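Local coordinates for protein probable N-glycosylase/DNA lyase (Thermotoga maritima, PDB 3N0U) that is probably a DNA glycosylase of a helix-hairpin-helix family, folded as a single chain of helices without strands, at residues Glu19-Arg24 against Glu196-Ser201; Glu25-Leu30 against Asp206-Tyr211; Leu82-Leu87 against Arg102-Val107; Thr46-Phe51 against Ile75-Val80. One frame throughout, in Å; residues are numbered along the deposited sequence.

Contact 1: Glu19-Arg24 against Glu196-Ser201; sequences ELERIR and EAFGES
Arg24 and Phe198 meet tip to tip, the guanidinium lying flat on the phenyl ring with the two planes 8° apart. Arg24 CZ stands 3.8 Å from the centroid of the Phe198 ring, over the face, a stacked cation-pi contact. Both end nitrogens of the same group grip one backbone oxygen: Arg24 NH1 donates to Phe198 O at 2.9 Å and Arg24 NH2 to that atom at 2.8 Å. Further round the edge, Arg24 NH1 reaches the anti lone pair of Glu200 OE2 (2.9 Å) and Arg24 NH2 meets Glu21 OE1 (3.0 Å), a salt-bridge network whose partners near the guanidinium plane fix its rotation over the ring. A water accepts from Arg24 NE and donates to Glu200 OE2. Arg24 CG is anti to the backbone N (chi1 -169°), and the extended chain beyond it carries the guanidinium to Phe198. Beside it, Leu20 CB packs 3.5 Å from Phe198 CE1. Gly199, with positive phi, is the C-prime residue of a Schellman motif ending helix 181-198, and the positive guanidinium probably also suits the negative end of that helix. Helix 13-44 thus rests on the C-terminal end of helix 181-198, while Phe205 of helix 202-214 touches both Leu20 and Phe198.

Contact 2: Glu25-Leu30 against Asp206-Tyr211; sequences EEAKPL and DLYLWY
Ala27 and Tyr208 bring the two backbones nearest, their CA atoms 6.9 Å apart, where the helical segments 25-30 and 206-211 run with their axes 10.2 Å apart at closest and 124° between their directions. Segment 25-30 is kinked: the backbone N of Glu26, Pro29 and Leu30 lacks a bond to the preceding turn, and a proline has no N-H to give. Ala27 CB sits over one face of Tyr211, offset toward the rim, and makes a CH-pi contact 3.8 Å from the ring centroid. The same Ala27 CB lies 4.1 Å from Tyr208 CD1. The crossing joins the long helix 13-44 to helix 202-214, the last helix of this all-helical fold, and Val31 continues the packing on Tyr208. At the outer margin Tyr211 OH donates to the anti lone pair of Glu26 OE1 at 2.6 Å, the carboxylate plane standing 86° from that of the ring. Glu26 CG lies between the backbone N and the carbonyl carbon (chi1 72°), and from there the extended chain carries OE1 to Tyr211 OH. Leu30 CD1 approaches the ring edge, 4.4 Å from Tyr211 CE1. Lys28 lies alongside Tyr208, pointing the same way, with Lys28 CB 3.5 Å from Tyr208 OH.

Contact 3: Leu82-Leu87 against Arg102-Val107; sequences LPLEEL and RAEFIV
Ala103 O accepts a hydrogen bond from the backbone N of Val107 at 2.9 Å inside helix 99-109, and Leu87 rests its CD2 on that same oxygen, 3.9 Å away. The backbones come close here, with the CA atoms of Leu87 and Ala103 5.9 Å apart, which the small alanine side chain permits. Two leucines from the first turn of helix 84-93 meet its CB: Leu84 CD1 touches Ala103 CB at 3.6 Å, and Leu87 CG lies 4.0 Å from Ala103 CB. In Leu84, chi1 of 175° sends CG beside the carbonyl carbon and chi2 of 58° sets CD1, which meets Ala103 CB as well as the aliphatic part of Glu104, with Glu104 CG 3.6 Å from Leu84 CD1. The carboxylate of Glu104 turns to its own helix, where Lys101 forms a salt bridge and Gln100 a hydrogen bond. Leu87 and Ile106 cross at about a right angle, Leu87 CD2 meeting Ile106 CG2 at 3.8 Å. Val107 CG2 touches both leucines and lies 4.0 Å from Leu84 CA. The carbonyl of Leu82 is hydrogen-bonded to Arg110. Ile106 continues inward onto Phe79, Phe51 and Ser55, so the pairing of these two successive helices carries on into the interior. The side chains meet through aliphatic carbons, and some methyls also rest on backbone atoms; the two helices are therefore fitted by shape and by burial of apolar surface, while the Glu104 carboxylate and Leu82 O find their partners in Lys101, Gln100 and Arg110.

Contact 4: Thr46-Phe51 against Ile75-Val80; sequences TEEDLF and IGKGFV
Phe51 turns the edge of its ring to a backbone carbonyl: Phe51 CE1 lies 3.3 Å from Phe79 O, which sits near the ring plane and also accepts a hydrogen bond from Arg110. The same ring packs obliquely against Val80, with Phe51 CD1 4.0 Å from Val80 CG2, while Phe79 CB adds a looser contact. Nearer the surface Lys77 NZ donates to Glu48 OE1 at 3.0 Å, a salt bridge in which the ammonium meets the oxygen nearly in line with its C-O bond. The two side chains cross at about a right angle, the lysine bending only at its last torsion (chi4 -64°) to place NZ. Glu48 OE2, the other carboxylate oxygen, lies against Val80 CG1 at 3.7 Å. Helix 47-59 starts with a capping box: Asp49 N donates to Thr46 OG1 (3.0 Å), and Thr46 N to Asp49 OD2, from above the carboxylate plane. A water bridges this cap to the other segment, lying 2.6 Å from Thr46 OG1 and accepting from Lys77 NZ. Lys77 itself stands in a type II' beta turn from Ile75 to Gly78, with Gly76 at positive phi, between helix 65-75 and the short helix 78-81.

In the fold
The four contacts form two pairs set well apart in the molecule. Contacts 1 and 2 share helix 13-44 and adjoin, their centres 9 Å apart, with Ile23 CB packed 3.6 Å from Tyr211 CE2. Contacts 3 and 4 lie 13 Å apart between centres and touch where Phe51 CZ meets Ile106 O at 3.4 Å and where Leu87 reaches Phe79 and Ile75. About 40 Å separates the centres of contacts 1 and 3, on opposite sides of the chain's centre. Both contacts 3 and 4 are nested in the chain loops that contacts 1 and 2 close. The sodium ion, held at Val132, Ala135 and Ile138, is about 12 Å from the side chains of Phe51 and Ile106.

Contact 1: Glu19-Arg24 against Glu196-Ser201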
# COMPACT_ATOMS: atom_id res chain seq x y z
N GLU A 19 12.20 -19.97 2.82
CA GLU A 19 11.01 -19.89 3.65
C GLU A 19 9.82 -19.44 2.83
O GLU A 19 8.72 -19.96 3.02
CB GLU A 19 11.22 -18.94 4.82
CG GLU A 19 9.95 -18.77 5.67
CD GLU A 19 9.35 -20.10 6.20
OE1 GLU A 19 10.10 -21.09 6.41
OE2 GLU A 19 8.12 -20.15 6.41
N LEU A 20 10.03 -18.50 1.92
CA LEU A 20 8.95 -18.07 1.06
C LEU A 20 8.48 -19.22 0.17
O LEU A 20 7.29 -19.37 -0.07
CB LEU A 20 9.36 -16.88 0.19
CG LEU A 20 9.48 -15.54 0.90
CD1 LEU A 20 10.33 -14.59 0.08
CD2 LEU A 20 8.10 -14.94 1.17
N GLU A 21 9.41 -20.02 -0.34
CA GLU A 21 9.01 -21.15 -1.14
C GLU A 21 8.18 -22.15 -0.35
O GLU A 21 7.29 -22.77 -0.91
CB GLU A 21 10.20 -21.86 -1.77
CG GLU A 21 11.00 -20.99 -2.75
CD GLU A 21 10.32 -20.68 -4.07
OE1 GLU A 21 9.11 -20.92 -4.20
OE2 GLU A 21 11.02 -20.17 -4.98
N ARG A 22 8.44 -22.28 0.95
CA ARG A 22 7.68 -23.23 1.75
C ARG A 22 6.23 -22.79 1.98
O ARG A 22 5.36 -23.64 2.20
CB ARG A 22 8.33 -23.46 3.11
CG ARG A 22 9.67 -24.16 3.08
CD ARG A 22 10.19 -24.33 4.50
NE ARG A 22 11.59 -24.76 4.53
CZ ARG A 22 12.61 -23.98 4.87
NH1 ARG A 22 12.41 -22.71 5.23
NH2 ARG A 22 13.85 -24.47 4.86
N ILE A 23 5.97 -21.48 1.94
CA ILE A 23 4.59 -21.01 2.11
C ILE A 23 3.92 -20.69 0.80
O ILE A 23 2.74 -20.36 0.78
CB ILE A 23 4.46 -19.79 3.09
CG1 ILE A 23 5.31 -18.59 2.67
CG2 ILE A 23 4.84 -20.21 4.52
CD1 ILE A 23 4.78 -17.80 1.50
N ARG A 24 4.65 -20.80 -0.30
CA ARG A 24 4.14 -20.32 -1.57
C ARG A 24 2.85 -21.00 -2.00
O ARG A 24 1.89 -20.34 -2.39
CB ARG A 24 5.19 -20.48 -2.65
CG ARG A 24 4.85 -19.78 -3.94
CD ARG A 24 5.98 -20.03 -4.96
NE ARG A 24 5.93 -19.06 -6.05
CZ ARG A 24 7.00 -18.59 -6.68
NH1 ARG A 24 6.83 -17.70 -7.63
NH2 ARG A 24 8.23 -19.03 -6.37
N GLU A 196 12.19 -11.01 -8.45
CA GLU A 196 12.49 -11.67 -9.71
C GLU A 196 13.11 -13.04 -9.49
O GLU A 196 12.77 -13.99 -10.20
CB GLU A 196 13.44 -10.79 -10.53
CG GLU A 196 13.68 -11.27 -11.93
CD GLU A 196 14.49 -10.27 -12.74
OE1 GLU A 196 15.54 -9.80 -12.24
OE2 GLU A 196 14.07 -9.94 -13.87
N ALA A 197 13.98 -13.16 -8.49
CA ALA A 197 14.58 -14.45 -8.15
C ALA A 197 13.52 -15.47 -7.72
O ALA A 197 13.65 -16.66 -7.98
CB ALA A 197 15.62 -14.29 -7.04
N PHE A 198 12.48 -14.98 -7.08
CA PHE A 198 11.37 -15.81 -6.63
C PHE A 198 10.40 -16.10 -7.78
O PHE A 198 9.64 -17.06 -7.72
CB PHE A 198 10.68 -15.05 -5.49
CG PHE A 198 9.62 -15.82 -4.75
CD1 PHE A 198 9.97 -16.86 -3.92
CD2 PHE A 198 8.30 -15.44 -4.82
CE1 PHE A 198 8.99 -17.56 -3.20
CE2 PHE A 198 7.32 -16.12 -4.12
CZ PHE A 198 7.66 -17.17 -3.29
N GLY A 199 10.41 -15.27 -8.82
CA GLY A 199 9.46 -15.43 -9.91
C GLY A 199 8.12 -14.74 -9.71
O GLY A 199 7.10 -15.22 -10.22
N GLU A 200 8.08 -13.64 -8.97
CA GLU A 200 6.86 -12.84 -8.83
C GLU A 200 7.13 -11.36 -9.07
O GLU A 200 8.23 -10.87 -8.86
CB GLU A 200 6.24 -12.98 -7.43
CG GLU A 200 5.77 -14.37 -7.06
CD GLU A 200 4.55 -14.84 -7.84
OE1 GLU A 200 3.71 -14.00 -8.21
OE2 GLU A 200 4.43 -16.07 -8.08
N SER A 201 6.10 -10.66 -9.51
CA SER A 201 6.15 -9.21 -9.60
C SER A 201 6.27 -8.60 -8.21
O SER A 201 5.83 -9.18 -7.23
CB SER A 201 4.87 -8.69 -10.25
OG SER A 201 3.77 -8.91 -9.37
O HOH W 1 3.29 -18.27 -6.78

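Contact 2: Glu25-Leu30 against Asp206-Tyr211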
# COMPACT_ATOMS: atom_id res chain seq x y z
N GLU A 25 2.81 -22.32 -1.91
CA GLU A 25 1.66 -23.06 -2.43
C GLU A 25 0.41 -22.69 -1.65
O GLU A 25 -0.64 -22.48 -2.23
CB GLU A 25 1.91 -24.55 -2.33
CG GLU A 25 0.76 -25.41 -2.83
CD GLU A 25 0.98 -26.89 -2.55
OE1 GLU A 25 0.02 -27.58 -2.15
OE2 GLU A 25 2.13 -27.37 -2.73
N GLU A 26 0.54 -22.61 -0.34
CA GLU A 26 -0.63 -22.34 0.48
C GLU A 26 -1.09 -20.89 0.38
O GLU A 26 -2.28 -20.61 0.55
CB GLU A 26 -0.40 -22.75 1.94
CG GLU A 26 0.54 -21.90 2.75
CD GLU A 26 0.95 -22.59 4.04
OE1 GLU A 26 0.94 -21.94 5.11
OE2 GLU A 26 1.32 -23.77 3.97
N ALA A 27 -0.15 -19.98 0.17
CA ALA A 27 -0.47 -18.57 0.12
C ALA A 27 -1.00 -18.17 -1.24
O ALA A 27 -1.75 -17.21 -1.35
CB ALA A 27 0.75 -17.72 0.49
N LYS A 28 -0.62 -18.91 -2.27
CA LYS A 28 -0.91 -18.47 -3.63
C LYS A 28 -2.39 -18.19 -3.91
O LYS A 28 -2.72 -17.18 -4.52
CB LYS A 28 -0.33 -19.44 -4.65
CG LYS A 28 -0.64 -19.06 -6.07
CD LYS A 28 0.05 -19.96 -7.06
CE LYS A 28 -0.15 -19.44 -8.49
NZ LYS A 28 0.57 -20.28 -9.48
N PRO A 29 -3.29 -19.07 -3.47
CA PRO A 29 -4.70 -18.77 -3.77
C PRO A 29 -5.17 -17.47 -3.12
O PRO A 29 -5.97 -16.73 -3.70
CB PRO A 29 -5.48 -19.97 -3.21
CG PRO A 29 -4.45 -20.99 -2.87
CD PRO A 29 -3.12 -20.34 -2.74
N LEU A 30 -4.68 -17.19 -1.92
CA LEU A 30 -5.04 -15.94 -1.26
C LEU A 30 -4.45 -14.74 -1.98
O LEU A 30 -5.11 -13.72 -2.13
CB LEU A 30 -4.56 -15.95 0.19
CG LEU A 30 -5.19 -17.00 1.11
CD1 LEU A 30 -4.62 -16.84 2.50
CD2 LEU A 30 -6.70 -16.87 1.13
N ASP A 206 5.07 -8.66 -2.49
CA ASP A 206 4.75 -8.01 -1.22
C ASP A 206 3.77 -8.84 -0.39
O ASP A 206 3.89 -8.93 0.84
CB ASP A 206 4.12 -6.63 -1.46
CG ASP A 206 3.70 -5.95 -0.19
OD1 ASP A 206 4.57 -5.37 0.49
OD2 ASP A 206 2.49 -5.98 0.11
N LEU A 207 2.77 -9.42 -1.04
CA LEU A 207 1.77 -10.21 -0.32
C LEU A 207 2.34 -11.51 0.20
O LEU A 207 1.97 -11.96 1.28
CB LEU A 207 0.54 -10.46 -1.16
CG LEU A 207 -0.20 -9.19 -1.56
CD1 LEU A 207 -1.39 -9.59 -2.41
CD2 LEU A 207 -0.65 -8.40 -0.33
N TYR A 208 3.26 -12.12 -0.54
CA TYR A 208 3.94 -13.30 -0.02
C TYR A 208 4.78 -12.92 1.20
O TYR A 208 4.80 -13.65 2.19
CB TYR A 208 4.79 -13.96 -1.11
CG TYR A 208 3.98 -14.69 -2.16
CD1 TYR A 208 3.49 -15.96 -1.92
CD2 TYR A 208 3.72 -14.11 -3.39
CE1 TYR A 208 2.75 -16.63 -2.89
CE2 TYR A 208 2.98 -14.77 -4.35
CZ TYR A 208 2.51 -16.04 -4.09
OH TYR A 208 1.76 -16.71 -5.01
N LEU A 209 5.48 -11.79 1.15
CA LEU A 209 6.29 -11.33 2.28
C LEU A 209 5.42 -11.14 3.51
O LEU A 209 5.81 -11.49 4.64
CB LEU A 209 6.99 -10.02 1.94
CG LEU A 209 8.14 -10.10 0.93
CD1 LEU A 209 8.67 -8.70 0.65
CD2 LEU A 209 9.27 -10.99 1.43
N TRP A 210 4.24 -10.57 3.33
CA TRP A 210 3.38 -10.33 4.49
C TRP A 210 2.75 -11.60 5.05
O TRP A 210 2.45 -11.66 6.25
CB TRP A 210 2.30 -9.29 4.18
CG TRP A 210 2.72 -7.91 4.57
CD1 TRP A 210 3.22 -6.94 3.77
CD2 TRP A 210 2.69 -7.38 5.89
NE1 TRP A 210 3.50 -5.81 4.50
CE2 TRP A 210 3.17 -6.06 5.81
CE3 TRP A 210 2.28 -7.88 7.13
CZ2 TRP A 210 3.27 -5.24 6.93
CZ3 TRP A 210 2.37 -7.06 8.24
CH2 TRP A 210 2.86 -5.76 8.13
N TYR A 211 2.58 -12.61 4.21
CA TYR A 211 2.06 -13.90 4.66
C TYR A 211 2.97 -14.51 5.74
O TYR A 211 2.50 -15.19 6.64
CB TYR A 211 1.89 -14.87 3.48
CG TYR A 211 1.27 -16.19 3.87
CD1 TYR A 211 -0.09 -16.34 3.90
CD2 TYR A 211 2.06 -17.26 4.28
CE1 TYR A 211 -0.67 -17.53 4.28
CE2 TYR A 211 1.49 -18.45 4.65
CZ TYR A 211 0.12 -18.57 4.67
OH TYR A 211 -0.47 -19.74 5.07

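Contact 3: Leu82-Leu87 against Arg102-Val107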
# COMPACT_ATOMS: atom_id res chain seq x y z
N LEU A 82 -18.29 13.55 3.61
CA LEU A 82 -18.47 14.06 4.97
C LEU A 82 -17.66 15.33 5.24
O LEU A 82 -16.53 15.46 4.79
CB LEU A 82 -18.06 13.03 6.02
CG LEU A 82 -18.99 11.83 6.19
CD1 LEU A 82 -18.35 10.81 7.11
CD2 LEU A 82 -20.32 12.25 6.79
N PRO A 83 -18.24 16.26 6.01
CA PRO A 83 -17.42 17.39 6.45
C PRO A 83 -16.31 16.94 7.37
O PRO A 83 -16.42 15.89 7.99
CB PRO A 83 -18.39 18.29 7.22
CG PRO A 83 -19.72 17.76 6.97
CD PRO A 83 -19.59 16.32 6.57
N LEU A 84 -15.28 17.76 7.48
CA LEU A 84 -14.10 17.43 8.27
C LEU A 84 -14.45 16.91 9.67
O LEU A 84 -13.95 15.86 10.09
CB LEU A 84 -13.21 18.67 8.38
CG LEU A 84 -12.00 18.53 9.27
CD1 LEU A 84 -11.12 17.40 8.78
CD2 LEU A 84 -11.21 19.84 9.28
N GLU A 85 -15.30 17.63 10.40
CA GLU A 85 -15.54 17.28 11.81
C GLU A 85 -16.23 15.93 11.93
O GLU A 85 -15.88 15.12 12.81
CB GLU A 85 -16.37 18.36 12.52
CG GLU A 85 -16.69 18.04 13.99
CD GLU A 85 -17.47 19.14 14.71
OE1 GLU A 85 -18.47 19.66 14.15
OE2 GLU A 85 -17.09 19.49 15.86
N GLU A 86 -17.18 15.65 11.04
CA GLU A 86 -17.88 14.37 11.08
C GLU A 86 -16.97 13.22 10.65
O GLU A 86 -17.07 12.11 11.17
CB GLU A 86 -19.13 14.41 10.21
CG GLU A 86 -20.37 15.04 10.89
CD GLU A 86 -20.31 16.56 10.98
OE1 GLU A 86 -19.48 17.18 10.28
OE2 GLU A 86 -21.11 17.14 11.76
N LEU A 87 -16.12 13.46 9.67
CA LEU A 87 -15.16 12.44 9.26
C LEU A 87 -14.19 12.14 10.40
O LEU A 87 -13.90 10.98 10.69
CB LEU A 87 -14.41 12.88 8.01
CG LEU A 87 -13.37 11.90 7.48
CD1 LEU A 87 -14.02 10.54 7.24
CD2 LEU A 87 -12.73 12.44 6.22
N ARG A 102 -5.71 12.83 9.94
CA ARG A 102 -6.04 11.98 8.79
C ARG A 102 -7.29 12.49 8.10
O ARG A 102 -7.38 12.47 6.87
CB ARG A 102 -6.22 10.52 9.21
CG ARG A 102 -4.99 9.87 9.82
CD ARG A 102 -3.82 9.73 8.85
NE ARG A 102 -2.64 9.27 9.59
CZ ARG A 102 -1.85 10.05 10.33
NH1 ARG A 102 -2.07 11.37 10.40
NH2 ARG A 102 -0.84 9.52 10.99
N ALA A 103 -8.27 12.94 8.87
CA ALA A 103 -9.49 13.51 8.27
C ALA A 103 -9.13 14.71 7.40
O ALA A 103 -9.67 14.88 6.31
CB ALA A 103 -10.48 13.91 9.34
N GLU A 104 -8.22 15.55 7.89
CA GLU A 104 -7.82 16.74 7.16
C GLU A 104 -7.14 16.38 5.85
O GLU A 104 -7.43 16.99 4.80
CB GLU A 104 -6.90 17.60 8.03
CG GLU A 104 -7.65 18.29 9.17
CD GLU A 104 -6.77 19.05 10.15
OE1 GLU A 104 -5.54 19.08 9.96
OE2 GLU A 104 -7.33 19.62 11.11
N PHE A 105 -6.27 15.38 5.89
CA PHE A 105 -5.62 14.89 4.67
C PHE A 105 -6.65 14.44 3.65
O PHE A 105 -6.57 14.80 2.47
CB PHE A 105 -4.70 13.70 4.96
CG PHE A 105 -3.49 14.02 5.77
CD1 PHE A 105 -2.98 15.30 5.86
CD2 PHE A 105 -2.85 13.00 6.47
CE1 PHE A 105 -1.86 15.56 6.63
CE2 PHE A 105 -1.73 13.24 7.21
CZ PHE A 105 -1.23 14.52 7.30
N ILE A 106 -7.62 13.64 4.09
CA ILE A 106 -8.62 13.06 3.19
C ILE A 106 -9.46 14.19 2.56
O ILE A 106 -9.70 14.20 1.33
CB ILE A 106 -9.47 12.00 3.91
CG1 ILE A 106 -8.60 10.78 4.19
CG2 ILE A 106 -10.69 11.59 3.08
CD1 ILE A 106 -9.16 9.85 5.26
N VAL A 107 -9.92 15.11 3.38
CA VAL A 107 -10.73 16.21 2.87
C VAL A 107 -9.93 16.99 1.81
O VAL A 107 -10.45 17.33 0.73
CB VAL A 107 -11.20 17.14 4.00
CG1 VAL A 107 -11.86 18.37 3.41
CG2 VAL A 107 -12.21 16.42 4.89

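Contact 4: Thr46-Phe51 against Ile75-Val80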
# COMPACT_ATOMS: atom_id res chain seq x y z
N THR A 46 -14.75 3.44 -10.12
CA THR A 46 -15.07 4.82 -10.39
C THR A 46 -14.07 5.72 -9.69
O THR A 46 -13.26 5.24 -8.88
CB THR A 46 -16.46 5.19 -9.84
OG1 THR A 46 -16.46 4.98 -8.42
CG2 THR A 46 -17.56 4.32 -10.47
N GLU A 47 -14.12 7.01 -9.98
CA GLU A 47 -13.27 7.95 -9.27
C GLU A 47 -13.48 7.84 -7.76
O GLU A 47 -12.53 7.85 -7.00
CB GLU A 47 -13.54 9.40 -9.72
CG GLU A 47 -13.07 9.71 -11.12
CD GLU A 47 -11.56 9.98 -11.22
OE1 GLU A 47 -10.95 10.34 -10.20
OE2 GLU A 47 -11.00 9.84 -12.33
N GLU A 48 -14.73 7.74 -7.33
CA GLU A 48 -14.99 7.62 -5.91
C GLU A 48 -14.47 6.32 -5.33
O GLU A 48 -13.96 6.31 -4.20
CB GLU A 48 -16.47 7.79 -5.62
CG GLU A 48 -16.95 9.21 -5.88
CD GLU A 48 -18.38 9.44 -5.44
OE1 GLU A 48 -19.02 8.49 -4.96
OE2 GLU A 48 -18.86 10.59 -5.58
N ASP A 49 -14.59 5.22 -6.07
CA ASP A 49 -14.04 3.95 -5.59
C ASP A 49 -12.51 4.08 -5.38
O ASP A 49 -11.93 3.58 -4.40
CB ASP A 49 -14.28 2.83 -6.61
CG ASP A 49 -15.75 2.45 -6.76
OD1 ASP A 49 -16.54 2.68 -5.81
OD2 ASP A 49 -16.09 1.90 -7.84
N LEU A 50 -11.85 4.72 -6.33
CA LEU A 50 -10.41 4.89 -6.23
C LEU A 50 -10.08 5.82 -5.07
O LEU A 50 -9.10 5.62 -4.36
CB LEU A 50 -9.85 5.45 -7.54
CG LEU A 50 -9.95 4.50 -8.74
CD1 LEU A 50 -9.57 5.22 -9.99
CD2 LEU A 50 -9.03 3.31 -8.53
N PHE A 51 -10.90 6.85 -4.87
CA PHE A 51 -10.68 7.77 -3.77
C PHE A 51 -10.77 7.08 -2.41
O PHE A 51 -10.03 7.39 -1.48
CB PHE A 51 -11.68 8.93 -3.81
CG PHE A 51 -11.34 10.01 -2.84
CD1 PHE A 51 -11.94 10.07 -1.59
CD2 PHE A 51 -10.35 10.92 -3.14
CE1 PHE A 51 -11.59 11.06 -0.69
CE2 PHE A 51 -9.98 11.89 -2.24
CZ PHE A 51 -10.60 11.96 -1.02
N ILE A 75 -17.05 3.68 7.07
CA ILE A 75 -17.21 5.03 6.55
C ILE A 75 -17.66 5.02 5.09
O ILE A 75 -18.51 5.81 4.69
CB ILE A 75 -15.90 5.82 6.73
CG1 ILE A 75 -15.66 6.04 8.23
CG2 ILE A 75 -15.95 7.13 5.98
CD1 ILE A 75 -14.25 6.51 8.58
N GLY A 76 -17.07 4.15 4.29
CA GLY A 76 -17.48 4.01 2.90
C GLY A 76 -17.35 5.33 2.15
O GLY A 76 -16.32 6.00 2.23
N LYS A 77 -18.40 5.72 1.45
CA LYS A 77 -18.36 6.94 0.65
C LYS A 77 -18.29 8.22 1.50
O LYS A 77 -18.15 9.32 0.97
CB LYS A 77 -19.55 6.99 -0.31
CG LYS A 77 -19.46 5.94 -1.43
CD LYS A 77 -20.64 6.04 -2.39
CE LYS A 77 -20.46 5.15 -3.61
NZ LYS A 77 -19.30 5.57 -4.43
N GLY A 78 -18.36 8.07 2.82
CA GLY A 78 -18.16 9.19 3.71
C GLY A 78 -16.81 9.87 3.46
O GLY A 78 -16.64 11.06 3.70
N PHE A 79 -15.83 9.11 2.98
CA PHE A 79 -14.54 9.73 2.66
C PHE A 79 -14.70 10.83 1.62
O PHE A 79 -13.92 11.77 1.58
CB PHE A 79 -13.55 8.71 2.12
CG PHE A 79 -13.09 7.70 3.13
CD1 PHE A 79 -12.61 8.10 4.37
CD2 PHE A 79 -13.16 6.35 2.85
CE1 PHE A 79 -12.18 7.17 5.31
CE2 PHE A 79 -12.74 5.41 3.77
CZ PHE A 79 -12.25 5.83 5.01
N VAL A 80 -15.69 10.67 0.74
CA VAL A 80 -15.95 11.62 -0.33
C VAL A 80 -16.76 12.82 0.14
O VAL A 80 -16.46 13.96 -0.25
CB VAL A 80 -16.71 10.93 -1.49
CG1 VAL A 80 -17.06 11.93 -2.59
CG2 VAL A 80 -15.87 9.82 -2.06
O HOH W 2 -18.88 5.07 -7.38